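Local coordinates for SWD1-like protein (Myceliophthora thermophila, PDB 6E29), which probably serves, through its WD-repeat beta-propeller domain, as a scaffold subunit of the COMPASS histone H3 methyltransferase complex, at residues T22-H27 / T336-I341; G37-S42 / I51-T56; R61-H66 / I92-Q97; N69-S74 / A85-K90; R101-R106 / T139-V144. One frame throughout, in Å; residues are numbered along the deposited sequence.

Contact 1 of 5, residues T22-H27 / T336-I341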
# COMPACT_ATOMS: atom_id res chain seq x y z
N THR B 22 13.48 -19.53 -1.62
CA THR B 22 12.09 -19.77 -1.97
C THR B 22 11.48 -20.32 -0.70
O THR B 22 11.98 -21.30 -0.14
CB THR B 22 11.90 -20.77 -3.13
OG1 THR B 22 12.57 -20.35 -4.34
CG2 THR B 22 10.42 -20.93 -3.41
N ILE B 23 10.42 -19.69 -0.21
CA ILE B 23 9.78 -20.21 1.00
C ILE B 23 8.29 -20.32 0.74
O ILE B 23 7.72 -19.65 -0.12
CB ILE B 23 10.08 -19.33 2.23
CG1 ILE B 23 9.55 -17.90 1.99
CG2 ILE B 23 11.60 -19.39 2.53
CD1 ILE B 23 9.82 -16.91 3.10
N ARG B 24 7.64 -21.17 1.52
CA ARG B 24 6.20 -21.30 1.35
C ARG B 24 5.58 -21.72 2.65
O ARG B 24 6.02 -22.71 3.26
CB ARG B 24 5.82 -22.29 0.23
CG ARG B 24 4.34 -22.17 -0.18
CD ARG B 24 3.87 -23.30 -1.12
NE ARG B 24 2.50 -23.07 -1.59
CZ ARG B 24 1.40 -23.41 -0.93
NH1 ARG B 24 1.48 -24.02 0.24
NH2 ARG B 24 0.21 -23.15 -1.44
N SER B 25 4.57 -20.96 3.08
CA SER B 25 3.68 -21.42 4.14
C SER B 25 2.27 -21.05 3.70
O SER B 25 1.89 -19.88 3.76
CB SER B 25 4.06 -20.81 5.49
OG SER B 25 3.09 -21.17 6.46
N GLY B 26 1.50 -22.02 3.23
CA GLY B 26 0.20 -21.63 2.64
C GLY B 26 0.41 -20.80 1.38
O GLY B 26 1.53 -20.60 0.91
N HIS B 27 -0.71 -20.31 0.83
CA HIS B 27 -0.69 -19.48 -0.38
C HIS B 27 -0.53 -18.01 0.04
O HIS B 27 -1.47 -17.39 0.53
CB HIS B 27 -1.97 -19.68 -1.18
CG HIS B 27 -1.94 -19.13 -2.56
ND1 HIS B 27 -2.01 -17.78 -2.85
CD2 HIS B 27 -1.85 -19.76 -3.76
CE1 HIS B 27 -1.97 -17.60 -4.16
NE2 HIS B 27 -1.87 -18.79 -4.73
N THR B 336 1.16 -20.48 -7.25
CA THR B 336 1.65 -21.40 -6.23
C THR B 336 1.61 -20.82 -4.83
O THR B 336 1.68 -21.59 -3.85
CB THR B 336 3.09 -21.80 -6.51
OG1 THR B 336 3.93 -20.64 -6.37
CG2 THR B 336 3.21 -22.44 -7.92
N GLY B 337 1.52 -19.50 -4.72
CA GLY B 337 1.67 -18.79 -3.47
C GLY B 337 3.04 -18.88 -2.83
O GLY B 337 3.16 -18.54 -1.65
N ARG B 338 4.06 -19.33 -3.56
CA ARG B 338 5.40 -19.33 -3.00
C ARG B 338 5.96 -17.92 -2.92
O ARG B 338 5.66 -17.07 -3.76
CB ARG B 338 6.33 -20.16 -3.87
CG ARG B 338 5.97 -21.61 -3.79
CD ARG B 338 7.07 -22.46 -4.29
NE ARG B 338 7.12 -22.54 -5.73
CZ ARG B 338 6.54 -23.50 -6.44
NH1 ARG B 338 5.81 -24.44 -5.83
NH2 ARG B 338 6.66 -23.51 -7.76
N ILE B 339 6.92 -17.71 -2.01
CA ILE B 339 7.64 -16.45 -1.96
C ILE B 339 9.04 -16.70 -2.49
O ILE B 339 9.80 -17.47 -1.89
CB ILE B 339 7.70 -15.84 -0.55
CG1 ILE B 339 6.30 -15.62 0.00
CG2 ILE B 339 8.48 -14.52 -0.63
CD1 ILE B 339 6.27 -15.54 1.54
N ASN B 340 9.38 -16.03 -3.58
CA ASN B 340 10.74 -16.07 -4.10
C ASN B 340 11.47 -14.78 -3.77
O ASN B 340 10.90 -13.69 -3.88
CB ASN B 340 10.74 -16.27 -5.61
CG ASN B 340 10.45 -17.68 -5.99
OD1 ASN B 340 11.34 -18.54 -5.95
ND2 ASN B 340 9.19 -17.96 -6.33
N ILE B 341 12.75 -14.89 -3.42
CA ILE B 341 13.57 -13.72 -3.08
C ILE B 341 14.77 -13.69 -4.02
O ILE B 341 15.58 -14.64 -4.05
CB ILE B 341 14.04 -13.74 -1.63
CG1 ILE B 341 12.85 -13.75 -0.67
CG2 ILE B 341 14.92 -12.53 -1.38
CD1 ILE B 341 13.30 -13.99 0.77
O HOH W 1 3.77 -18.96 1.21
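The His27 imidazole lies with one face over Gly337, whose CA stands 3.6 Å from the ring centroid and 6° off the normal, a CH-pi contact; a CB on Gly337 would collide with His27 CA. At the ring's rim, His27 NE2 bonds to Leu334 O. The Arg24 guanidinium has Gly26 O above the centre of one face and Thr336 O in plane at its edge. Extended from CG to NE, Arg24 grips this one carbonyl side-on: NE lies 2.8 Å from Thr336 O, and NH2 adds a longer bond. Thr336 CG2 sits over one face of the Arg338 guanidinium. Farther on, Ile23 and Ile339 form an antiparallel hydrogen-bonded pair, and Thr22 OG1 donates to Asn340 OD1 (2.7 Å) from above the carbonyl plane. Strand 19-23 thus completes the sheet of C-terminal strand 339-343, the Velcro closure of a WD40 propeller. Main-chain bonds and a two-nitrogen grip carry this seam, the positive charge of Arg24 probably being eased by backbone carbonyls.

Contact 2 of 5, residues G37-S42 / I51-T56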
# COMPACT_ATOMS: atom_id res chain seq x y z
N GLY B 37 14.55 -5.21 9.06
CA GLY B 37 14.82 -6.16 8.02
C GLY B 37 15.23 -7.52 8.52
O GLY B 37 15.79 -8.30 7.76
N ASP B 38 15.00 -7.84 9.81
CA ASP B 38 15.31 -9.20 10.29
C ASP B 38 14.11 -10.12 10.27
O ASP B 38 14.24 -11.32 10.59
CB ASP B 38 15.94 -9.14 11.69
CG ASP B 38 15.20 -8.25 12.65
OD1 ASP B 38 14.19 -7.59 12.27
OD2 ASP B 38 15.65 -8.18 13.82
N PHE B 39 12.93 -9.61 9.93
CA PHE B 39 11.71 -10.39 9.91
C PHE B 39 10.86 -10.02 8.70
O PHE B 39 10.85 -8.87 8.23
CB PHE B 39 10.86 -10.19 11.20
CG PHE B 39 11.43 -10.79 12.41
CD1 PHE B 39 11.24 -12.13 12.68
CD2 PHE B 39 12.19 -10.03 13.30
CE1 PHE B 39 11.78 -12.70 13.83
CE2 PHE B 39 12.76 -10.63 14.46
CZ PHE B 39 12.54 -11.94 14.70
N LEU B 40 10.10 -11.00 8.21
CA LEU B 40 9.21 -10.82 7.08
C LEU B 40 7.85 -11.35 7.46
O LEU B 40 7.74 -12.44 8.03
CB LEU B 40 9.73 -11.54 5.84
CG LEU B 40 8.75 -11.55 4.66
CD1 LEU B 40 8.76 -10.18 3.97
CD2 LEU B 40 9.14 -12.68 3.72
N ALA B 41 6.82 -10.56 7.23
CA ALA B 41 5.48 -11.03 7.46
C ALA B 41 4.86 -11.47 6.14
O ALA B 41 5.08 -10.84 5.10
CB ALA B 41 4.62 -9.94 8.08
N SER B 42 4.09 -12.53 6.20
CA SER B 42 3.38 -13.07 5.05
C SER B 42 1.91 -13.23 5.43
O SER B 42 1.58 -13.65 6.54
CB SER B 42 4.01 -14.42 4.63
OG SER B 42 3.32 -14.98 3.55
N ILE B 51 5.06 -14.96 10.42
CA ILE B 51 6.23 -14.15 10.72
C ILE B 51 7.43 -15.05 10.46
O ILE B 51 7.61 -16.05 11.16
CB ILE B 51 6.23 -13.67 12.17
CG1 ILE B 51 4.92 -12.89 12.48
CG2 ILE B 51 7.52 -12.92 12.48
CD1 ILE B 51 4.60 -11.81 11.38
N TRP B 52 8.25 -14.71 9.45
CA TRP B 52 9.46 -15.47 9.12
C TRP B 52 10.67 -14.80 9.75
O TRP B 52 10.89 -13.61 9.56
CB TRP B 52 9.68 -15.54 7.61
CG TRP B 52 8.59 -16.18 6.86
CD1 TRP B 52 7.42 -15.60 6.41
CD2 TRP B 52 8.56 -17.53 6.41
NE1 TRP B 52 6.67 -16.53 5.73
CE2 TRP B 52 7.36 -17.71 5.69
CE3 TRP B 52 9.45 -18.61 6.52
CZ2 TRP B 52 7.02 -18.93 5.13
CZ3 TRP B 52 9.12 -19.78 5.94
CH2 TRP B 52 7.91 -19.94 5.26
N ASP B 53 11.46 -15.57 10.49
CA ASP B 53 12.77 -15.13 10.96
C ASP B 53 13.75 -15.21 9.79
O ASP B 53 14.07 -16.31 9.33
CB ASP B 53 13.19 -16.03 12.12
CG ASP B 53 14.47 -15.58 12.80
OD1 ASP B 53 14.56 -15.71 14.04
OD2 ASP B 53 15.39 -15.13 12.10
N LEU B 54 14.27 -14.05 9.33
CA LEU B 54 15.11 -14.04 8.12
C LEU B 54 16.49 -14.65 8.36
O LEU B 54 17.13 -15.11 7.42
CB LEU B 54 15.25 -12.62 7.56
CG LEU B 54 13.87 -12.09 7.17
CD1 LEU B 54 13.94 -10.71 6.57
CD2 LEU B 54 13.25 -13.10 6.21
N GLU B 55 16.93 -14.80 9.60
CA GLU B 55 18.24 -15.43 9.83
C GLU B 55 18.33 -16.92 9.41
O GLU B 55 19.26 -17.33 8.72
CB GLU B 55 18.66 -15.27 11.29
CG GLU B 55 19.77 -16.21 11.72
CD GLU B 55 21.14 -15.72 11.30
OE1 GLU B 55 21.22 -14.90 10.36
OE2 GLU B 55 22.15 -16.16 11.89
N THR B 56 17.34 -17.69 9.85
CA THR B 56 17.17 -19.14 9.64
C THR B 56 16.20 -19.40 8.48
O THR B 56 16.12 -20.52 7.97
CB THR B 56 16.47 -19.58 10.95
OG1 THR B 56 15.48 -18.63 11.35
CG2 THR B 56 17.47 -19.78 12.09
O HOH W 2 15.79 -12.67 12.24
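Leu40 and Trp52 pair through their backbones, Trp52 N reaching Leu40 O at 2.7 Å and Leu40 N returning the bond to Trp52 O. Beyond the strand end Leu54 N donates to Asp38 O (3.0 Å), meeting it from above the carbonyl plane. Water 2 joins the same Asp38 O to Asp53 OD2, and that carboxylate oxygen also accepts from Glu55 N in an Asx turn. Two weaker CA-H...O contacts, Phe39 CA to Trp52 O and Ile51 CA to Leu40 O, fill in between the bonds. The hairpin of strands 39-44 and 48-53 forms the middle of a four-stranded propeller blade, and Trp52-Asp53 is the dipeptide from which WD repeats are named. Apolar contacts divide between the two faces of the sheet. On one, Phe39 CD1 meets Ile51 CG2 (3.8 Å) and Ala41 CB meets Ile51 CD1 (3.8 Å); Leu73 and Leu82 of the next blade cover this side. On the other, Leu54 CD2 lies 3.9 Å from Leu40 CB; chi1 -62° sets Leu54 CG 3.5 Å from Asp38 O. The Trp52 indole presents its edge to Ser42 CB, 3.6 Å from NE1, a buried nitrogen with no modelled partner.

Contact 3 of 5, residues R61-H66 / I92-Q97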
# COMPACT_ATOMS: atom_id res chain seq x y z
N ARG B 61 6.40 -17.38 14.03
CA ARG B 61 5.08 -17.61 14.59
C ARG B 61 4.01 -17.49 13.52
O ARG B 61 4.22 -16.90 12.45
CB ARG B 61 4.80 -16.65 15.75
CG ARG B 61 5.02 -15.20 15.43
CD ARG B 61 4.33 -14.31 16.48
NE ARG B 61 4.37 -14.82 17.85
CZ ARG B 61 5.35 -14.53 18.70
NH1 ARG B 61 6.35 -13.76 18.28
NH2 ARG B 61 5.34 -14.98 19.94
N LYS B 62 2.88 -18.13 13.80
CA LYS B 62 1.70 -18.08 12.96
C LYS B 62 0.57 -17.41 13.74
O LYS B 62 0.28 -17.81 14.88
CB LYS B 62 1.28 -19.50 12.53
CG LYS B 62 2.20 -20.16 11.48
CD LYS B 62 1.94 -21.65 11.41
CE LYS B 62 2.37 -22.25 10.08
NZ LYS B 62 3.77 -21.88 9.76
N LEU B 63 -0.07 -16.41 13.11
CA LEU B 63 -1.15 -15.62 13.70
C LEU B 63 -2.44 -15.93 12.95
O LEU B 63 -2.53 -15.70 11.73
CB LEU B 63 -0.84 -14.12 13.63
CG LEU B 63 0.58 -13.74 14.07
CD1 LEU B 63 0.91 -12.32 13.59
CD2 LEU B 63 0.75 -13.85 15.57
N ARG B 64 -3.43 -16.44 13.66
CA ARG B 64 -4.70 -16.81 13.04
C ARG B 64 -5.77 -15.94 13.67
O ARG B 64 -6.18 -16.15 14.81
CB ARG B 64 -4.95 -18.32 13.19
CG ARG B 64 -3.69 -19.15 12.82
CD ARG B 64 -3.96 -20.63 12.56
NE ARG B 64 -2.80 -21.47 12.85
CZ ARG B 64 -2.22 -22.28 11.97
NH1 ARG B 64 -2.69 -22.32 10.72
NH2 ARG B 64 -1.17 -23.04 12.31
N GLY B 65 -6.19 -14.91 12.93
CA GLY B 65 -7.23 -14.03 13.41
C GLY B 65 -8.18 -13.71 12.28
O GLY B 65 -9.33 -13.34 12.51
N HIS B 66 -7.71 -13.85 11.06
CA HIS B 66 -8.57 -13.64 9.90
C HIS B 66 -8.91 -15.00 9.31
O HIS B 66 -8.18 -15.99 9.50
CB HIS B 66 -7.87 -12.78 8.82
CG HIS B 66 -7.30 -11.49 9.31
ND1 HIS B 66 -7.94 -10.27 9.13
CD2 HIS B 66 -6.12 -11.20 9.91
CE1 HIS B 66 -7.19 -9.31 9.63
NE2 HIS B 66 -6.09 -9.84 10.13
N ILE B 92 -6.62 -6.11 12.32
CA ILE B 92 -6.14 -6.59 13.62
C ILE B 92 -4.75 -6.02 13.88
O ILE B 92 -3.91 -6.00 12.97
CB ILE B 92 -6.10 -8.13 13.68
CG1 ILE B 92 -7.52 -8.72 13.60
CG2 ILE B 92 -5.34 -8.63 14.92
CD1 ILE B 92 -7.52 -10.27 13.52
N LEU B 93 -4.52 -5.57 15.10
CA LEU B 93 -3.20 -5.15 15.56
C LEU B 93 -2.67 -6.26 16.46
O LEU B 93 -3.23 -6.50 17.55
CB LEU B 93 -3.21 -3.85 16.35
CG LEU B 93 -1.75 -3.45 16.62
CD1 LEU B 93 -1.06 -3.17 15.34
CD2 LEU B 93 -1.72 -2.21 17.47
N TRP B 94 -1.63 -6.93 15.98
CA TRP B 94 -0.95 -8.01 16.69
C TRP B 94 0.17 -7.43 17.55
O TRP B 94 0.90 -6.52 17.12
CB TRP B 94 -0.35 -9.02 15.70
CG TRP B 94 -1.36 -9.63 14.81
CD1 TRP B 94 -1.70 -9.22 13.56
CD2 TRP B 94 -2.20 -10.74 15.12
NE1 TRP B 94 -2.70 -10.02 13.05
CE2 TRP B 94 -3.02 -10.97 13.98
CE3 TRP B 94 -2.32 -11.60 16.22
CZ2 TRP B 94 -3.96 -12.01 13.93
CZ3 TRP B 94 -3.26 -12.63 16.17
CH2 TRP B 94 -4.07 -12.83 15.04
N ASP B 95 0.31 -7.96 18.75
CA ASP B 95 1.48 -7.73 19.59
C ASP B 95 2.42 -8.94 19.38
O ASP B 95 2.11 -10.07 19.79
CB ASP B 95 1.05 -7.56 21.04
CG ASP B 95 2.20 -7.24 21.99
OD1 ASP B 95 3.38 -7.26 21.58
OD2 ASP B 95 1.89 -6.98 23.18
N LEU B 96 3.53 -8.71 18.68
CA LEU B 96 4.47 -9.79 18.41
C LEU B 96 5.36 -10.09 19.60
O LEU B 96 6.08 -11.10 19.57
CB LEU B 96 5.35 -9.45 17.21
CG LEU B 96 4.53 -9.16 15.96
CD1 LEU B 96 5.45 -8.91 14.78
CD2 LEU B 96 3.54 -10.28 15.68
N GLN B 97 5.33 -9.25 20.64
CA GLN B 97 6.06 -9.62 21.85
C GLN B 97 5.50 -10.91 22.47
O GLN B 97 6.27 -11.71 23.01
CB GLN B 97 6.02 -8.48 22.86
CG GLN B 97 6.58 -8.83 24.20
CD GLN B 97 6.63 -7.63 25.11
OE1 GLN B 97 5.86 -7.53 26.07
NE2 GLN B 97 7.51 -6.69 24.79
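Trp94 and His66 both bond to Ser84 OG, a His-Ser-Trp hydrogen-bond network characteristic of WD40 repeats, and their rings anchor a seam between two blades. Leu63 lies over one face of the indole: its CB is 3.6 Å from the centroid of the Trp94 six-membered ring and 4° off the normal, while CD1 rests on Trp94 CG. Ile92 CG2 covers the opposite face, and Gly65 N meets the edge, 3.6 Å from Trp94 CH2, where a CB on Gly65 would clash. Ile92 also reaches His66 tip to tip, its CD1 4.0 Å from the imidazole centroid. Leu63 CD1 also touches Leu96 CD2 at 3.9 Å. An alanine in place of Trp94 would probably open a gap between Leu63 and Ile92 and leave Ser84 OG without one of its two ring partners. No hydrogen bond crosses between 61-66 and 92-97: strand 58-64, the fourth of one blade, packs by side chains on strand 90-95, which lies between strands 81-86 and 100-106 of the next.

Contact 4 of 5, residues N69-S74 / A85-K90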
# COMPACT_ATOMS: atom_id res chain seq x y z
N ASN B 69 -8.70 -13.75 2.61
CA ASN B 69 -7.41 -13.32 2.07
C ASN B 69 -6.88 -12.09 2.79
O ASN B 69 -7.56 -11.07 2.88
CB ASN B 69 -7.50 -12.99 0.58
CG ASN B 69 -8.05 -14.13 -0.25
OD1 ASN B 69 -8.88 -14.91 0.22
ND2 ASN B 69 -7.61 -14.23 -1.49
N ILE B 70 -5.65 -12.19 3.27
CA ILE B 70 -4.98 -11.00 3.76
C ILE B 70 -4.73 -10.05 2.59
O ILE B 70 -4.27 -10.46 1.51
CB ILE B 70 -3.67 -11.35 4.47
CG1 ILE B 70 -3.95 -12.38 5.58
CG2 ILE B 70 -3.00 -10.07 4.98
CD1 ILE B 70 -4.87 -11.78 6.69
N THR B 71 -5.03 -8.78 2.80
CA THR B 71 -4.83 -7.75 1.79
C THR B 71 -3.74 -6.75 2.12
O THR B 71 -3.23 -6.11 1.19
CB THR B 71 -6.13 -6.97 1.57
OG1 THR B 71 -6.61 -6.54 2.85
CG2 THR B 71 -7.21 -7.87 0.91
N SER B 72 -3.34 -6.58 3.39
CA SER B 72 -2.23 -5.68 3.69
C SER B 72 -1.62 -5.99 5.04
O SER B 72 -2.24 -6.65 5.90
CB SER B 72 -2.62 -4.19 3.64
OG SER B 72 -3.41 -3.83 4.77
N LEU B 73 -0.37 -5.56 5.17
CA LEU B 73 0.43 -5.72 6.37
C LEU B 73 1.23 -4.46 6.57
O LEU B 73 1.83 -3.97 5.62
CB LEU B 73 1.45 -6.88 6.25
CG LEU B 73 0.85 -8.23 5.97
CD1 LEU B 73 1.95 -9.15 5.33
CD2 LEU B 73 0.31 -8.86 7.29
N SER B 74 1.28 -3.98 7.81
CA SER B 74 1.92 -2.73 8.15
C SER B 74 2.56 -2.87 9.52
O SER B 74 1.88 -3.19 10.49
CB SER B 74 0.86 -1.61 8.16
OG SER B 74 1.38 -0.39 8.64
N ALA B 85 -4.84 -6.74 7.51
CA ALA B 85 -6.20 -6.49 7.05
C ALA B 85 -6.59 -7.60 6.09
O ALA B 85 -5.73 -8.19 5.46
CB ALA B 85 -6.28 -5.13 6.34
N CYS B 86 -7.90 -7.86 5.94
CA CYS B 86 -8.32 -8.96 5.08
C CYS B 86 -9.53 -8.58 4.25
O CYS B 86 -10.17 -7.56 4.48
CB CYS B 86 -8.64 -10.23 5.89
SG CYS B 86 -10.11 -10.16 6.91
N GLN B 87 -9.85 -9.44 3.28
CA GLN B 87 -11.08 -9.28 2.51
C GLN B 87 -12.31 -9.58 3.33
O GLN B 87 -13.42 -9.27 2.88
CB GLN B 87 -11.06 -10.19 1.29
CG GLN B 87 -10.10 -9.76 0.22
CD GLN B 87 -9.95 -10.76 -0.90
OE1 GLN B 87 -10.43 -11.91 -0.81
NE2 GLN B 87 -9.29 -10.34 -1.98
N GLY B 88 -12.15 -10.21 4.49
CA GLY B 88 -13.27 -10.53 5.35
C GLY B 88 -13.64 -9.40 6.29
O GLY B 88 -14.24 -9.66 7.34
N TRP B 89 -13.27 -8.15 5.93
CA TRP B 89 -13.73 -6.90 6.56
C TRP B 89 -13.02 -6.56 7.87
O TRP B 89 -13.49 -5.70 8.62
CB TRP B 89 -15.25 -6.91 6.86
CG TRP B 89 -16.14 -7.35 5.73
CD1 TRP B 89 -15.75 -7.75 4.47
CD2 TRP B 89 -17.57 -7.42 5.74
NE1 TRP B 89 -16.85 -8.08 3.71
CE2 TRP B 89 -17.98 -7.88 4.47
CE3 TRP B 89 -18.55 -7.14 6.71
CZ2 TRP B 89 -19.33 -8.05 4.13
CZ3 TRP B 89 -19.89 -7.30 6.37
CH2 TRP B 89 -20.27 -7.76 5.09
N LYS B 90 -11.90 -7.18 8.20
CA LYS B 90 -11.32 -7.02 9.52
C LYS B 90 -9.91 -6.43 9.45
O LYS B 90 -9.16 -6.65 8.48
CB LYS B 90 -11.27 -8.37 10.25
CG LYS B 90 -12.62 -9.07 10.32
CD LYS B 90 -12.50 -10.52 10.86
CE LYS B 90 -12.08 -10.60 12.32
NZ LYS B 90 -11.91 -12.02 12.77
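Ala85 is gripped at both ends of its backbone: its N donates to Ser72 O (3.1 Å), and its O accepts from Thr71 N (2.8 Å). Thr71 and Ser72 therefore both face this one residue, a classic beta bulge that shifts the register by one. The Ala85 methyl lies 3.5 Å from Ser72 OG, whose own bond is with Ala114 N of the following blade; Thr71 OG1 likewise bonds with Val111 O. Ile70 CG2 lies against Ala85 O. Cys86 follows, joined to Ile70 as an antiparallel non-hydrogen-bonded pair, its CA 3.1 Å from Asn69 O in a CA-H...O contact. It also opens a type I turn that runs to Trp89, and its N bonds to Lys90 O. Gln87 N donates to Asn69 O (2.8 Å), closing the contact at this end. The Gln87 side chain, with CG anti to the carbonyl carbon (chi1 -71°), sets that CG 3.5 Å from Thr71 CG2. After the turn Lys90 leads into the next strand, and its NZ reaches back to Gly65 O. The hairpin is thus held mainly by main-chain bonds, and the bulge turns two neighbouring hydroxyls toward backbone atoms of strand 111-117, so that polar side chains tie the inner strands of adjacent blades together.

Contact 5 of 5, residues R101-R106 / T139-V144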
# COMPACT_ATOMS: atom_id res chain seq x y z
N ARG B 101 -3.52 -10.92 19.93
CA ARG B 101 -4.43 -10.01 19.25
C ARG B 101 -4.64 -8.78 20.13
O ARG B 101 -5.49 -8.80 21.02
CB ARG B 101 -5.76 -10.70 18.98
CG ARG B 101 -6.17 -10.79 17.55
CD ARG B 101 -7.63 -11.28 17.42
NE ARG B 101 -7.70 -12.70 17.08
CZ ARG B 101 -8.79 -13.32 16.65
NH1 ARG B 101 -9.93 -12.65 16.52
NH2 ARG B 101 -8.76 -14.61 16.35
N TYR B 102 -3.86 -7.73 19.91
CA TYR B 102 -3.84 -6.58 20.82
C TYR B 102 -5.02 -5.64 20.60
O TYR B 102 -5.57 -5.10 21.57
CB TYR B 102 -2.51 -5.85 20.64
CG TYR B 102 -2.31 -4.59 21.40
CD1 TYR B 102 -2.36 -4.57 22.79
CD2 TYR B 102 -2.05 -3.41 20.72
CE1 TYR B 102 -2.15 -3.40 23.49
CE2 TYR B 102 -1.85 -2.24 21.40
CZ TYR B 102 -1.90 -2.24 22.79
OH TYR B 102 -1.70 -1.04 23.46
N ARG B 103 -5.42 -5.43 19.33
CA ARG B 103 -6.61 -4.66 18.96
C ARG B 103 -7.24 -5.29 17.73
O ARG B 103 -6.56 -5.91 16.91
CB ARG B 103 -6.32 -3.19 18.62
CG ARG B 103 -5.72 -2.35 19.74
CD ARG B 103 -6.77 -1.93 20.72
NE ARG B 103 -6.22 -1.18 21.85
CZ ARG B 103 -5.82 -1.74 23.00
NH1 ARG B 103 -5.86 -3.07 23.15
NH2 ARG B 103 -5.35 -1.00 24.00
N GLU B 104 -8.55 -5.08 17.58
CA GLU B 104 -9.28 -5.67 16.46
C GLU B 104 -10.45 -4.78 16.06
O GLU B 104 -11.29 -4.44 16.90
CB GLU B 104 -9.78 -7.04 16.87
CG GLU B 104 -10.47 -7.78 15.78
CD GLU B 104 -10.78 -9.22 16.20
OE1 GLU B 104 -11.26 -9.99 15.35
OE2 GLU B 104 -10.57 -9.56 17.39
N VAL B 105 -10.56 -4.46 14.76
CA VAL B 105 -11.58 -3.55 14.25
C VAL B 105 -12.25 -4.19 13.05
O VAL B 105 -11.57 -4.58 12.09
CB VAL B 105 -10.97 -2.18 13.88
CG1 VAL B 105 -12.08 -1.18 13.41
CG2 VAL B 105 -10.14 -1.62 15.04
N ARG B 106 -13.58 -4.31 13.10
CA ARG B 106 -14.38 -4.91 12.03
C ARG B 106 -15.16 -3.84 11.27
O ARG B 106 -15.88 -3.03 11.89
CB ARG B 106 -15.32 -5.98 12.58
CG ARG B 106 -14.57 -6.97 13.47
CD ARG B 106 -15.50 -8.03 14.05
NE ARG B 106 -15.50 -7.99 15.52
CZ ARG B 106 -14.54 -8.52 16.27
NH1 ARG B 106 -13.53 -9.13 15.68
NH2 ARG B 106 -14.60 -8.45 17.61
N THR B 139 -6.26 3.37 20.46
CA THR B 139 -5.53 3.48 21.73
C THR B 139 -6.12 2.55 22.77
O THR B 139 -5.40 1.90 23.54
CB THR B 139 -5.57 4.91 22.28
OG1 THR B 139 -5.11 5.87 21.32
CG2 THR B 139 -4.74 5.02 23.63
N GLU B 140 -7.44 2.49 22.83
CA GLU B 140 -8.14 1.66 23.78
C GLU B 140 -8.81 0.50 23.06
O GLU B 140 -9.06 0.57 21.85
CB GLU B 140 -9.20 2.47 24.52
CG GLU B 140 -8.75 3.84 24.98
CD GLU B 140 -8.04 3.79 26.31
OE1 GLU B 140 -6.91 4.32 26.41
OE2 GLU B 140 -8.63 3.23 27.26
N PRO B 141 -9.13 -0.57 23.77
CA PRO B 141 -10.18 -1.46 23.26
C PRO B 141 -11.47 -1.51 22.44
O PRO B 141 -11.97 -2.58 22.13
CB PRO B 141 -10.35 -2.48 24.38
CG PRO B 141 -9.02 -2.45 25.13
CD PRO B 141 -8.57 -1.02 25.05
N VAL B 142 -12.00 -0.33 22.11
CA VAL B 142 -13.39 -0.24 21.63
C VAL B 142 -12.73 0.97 20.95
O VAL B 142 -12.33 1.95 21.59
CB VAL B 142 -14.44 0.20 22.68
CG1 VAL B 142 -15.43 1.17 22.06
CG2 VAL B 142 -15.16 -1.02 23.30
N GLU B 143 -12.59 0.87 19.65
CA GLU B 143 -11.98 1.93 18.86
C GLU B 143 -12.88 3.17 18.78
O GLU B 143 -14.07 3.16 19.13
CB GLU B 143 -11.71 1.41 17.46
CG GLU B 143 -12.96 1.19 16.61
CD GLU B 143 -13.71 -0.10 16.92
OE1 GLU B 143 -13.34 -0.84 17.86
OE2 GLU B 143 -14.67 -0.39 16.19
N VAL B 144 -12.29 4.25 18.29
CA VAL B 144 -13.03 5.42 17.85
C VAL B 144 -12.74 5.58 16.36
O VAL B 144 -11.58 5.68 15.96
CB VAL B 144 -12.65 6.68 18.62
CG1 VAL B 144 -13.69 7.83 18.30
CG2 VAL B 144 -12.54 6.40 20.10
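Arg103 has its guanidinium sandwiched between its own neighbour and a proline from across the contact: Tyr102 CZ lies over one face, and Pro141 CD over the other, 3.4 Å above the plane and toward the rim. The edge is polar. Arg103 NH2 gives an almost straight bond to Thr139 O (2.9 Å, 173°) that lies in the guanidinium plane but arrives above the plane of the carbonyl. Arg103 NH1 donates to Tyr102 O, and NE to Ile138 O. A bend at chi2 (-78°) turns CD toward the loop, 3.6 Å from Glu140 O. A leucine in place of Arg103 would probably leave Thr139 O and Ile138 O without these donors and Pro141 without its flat partner. Farther along, Val105 CG1 packs against the Glu143 carboxylate, 3.9 Å from OE2, an oxygen in salt bridge with Arg145. Tyr102 and Arg103 both face Leu93, a classic beta bulge, consistent with the Tyr102 ring lying against the guanidinium. The fourth strand of one propeller blade, 100-106, thus meets the loop between the third and fourth strands of the next, at the outer surface of the ring.

In the fold
Contact 1 closes the propeller ring, joining the chain's two ends; the other four lie between, contact 4 within the span of contact 3. Contacts 1 and 2 touch where Ile23 CD1 lies 3.6 Å from Trp52 CD2. Contact 2 passes to contact 3 within a sheet, Ile51 N standing 2.9 Å from Arg61 O. Contacts 3, 4 and 5 share the blade of strands 70-75 to 100-106: His66 of contact 3 lies against Cys86 of contact 4, and Leu93 O is 2.7 Å from Tyr102 N of contact 5. The centres of contacts 1 and 5 lie farthest apart, about 31 Å. The centre of contact 4 is innermost, about 12 Å from the chain's centre.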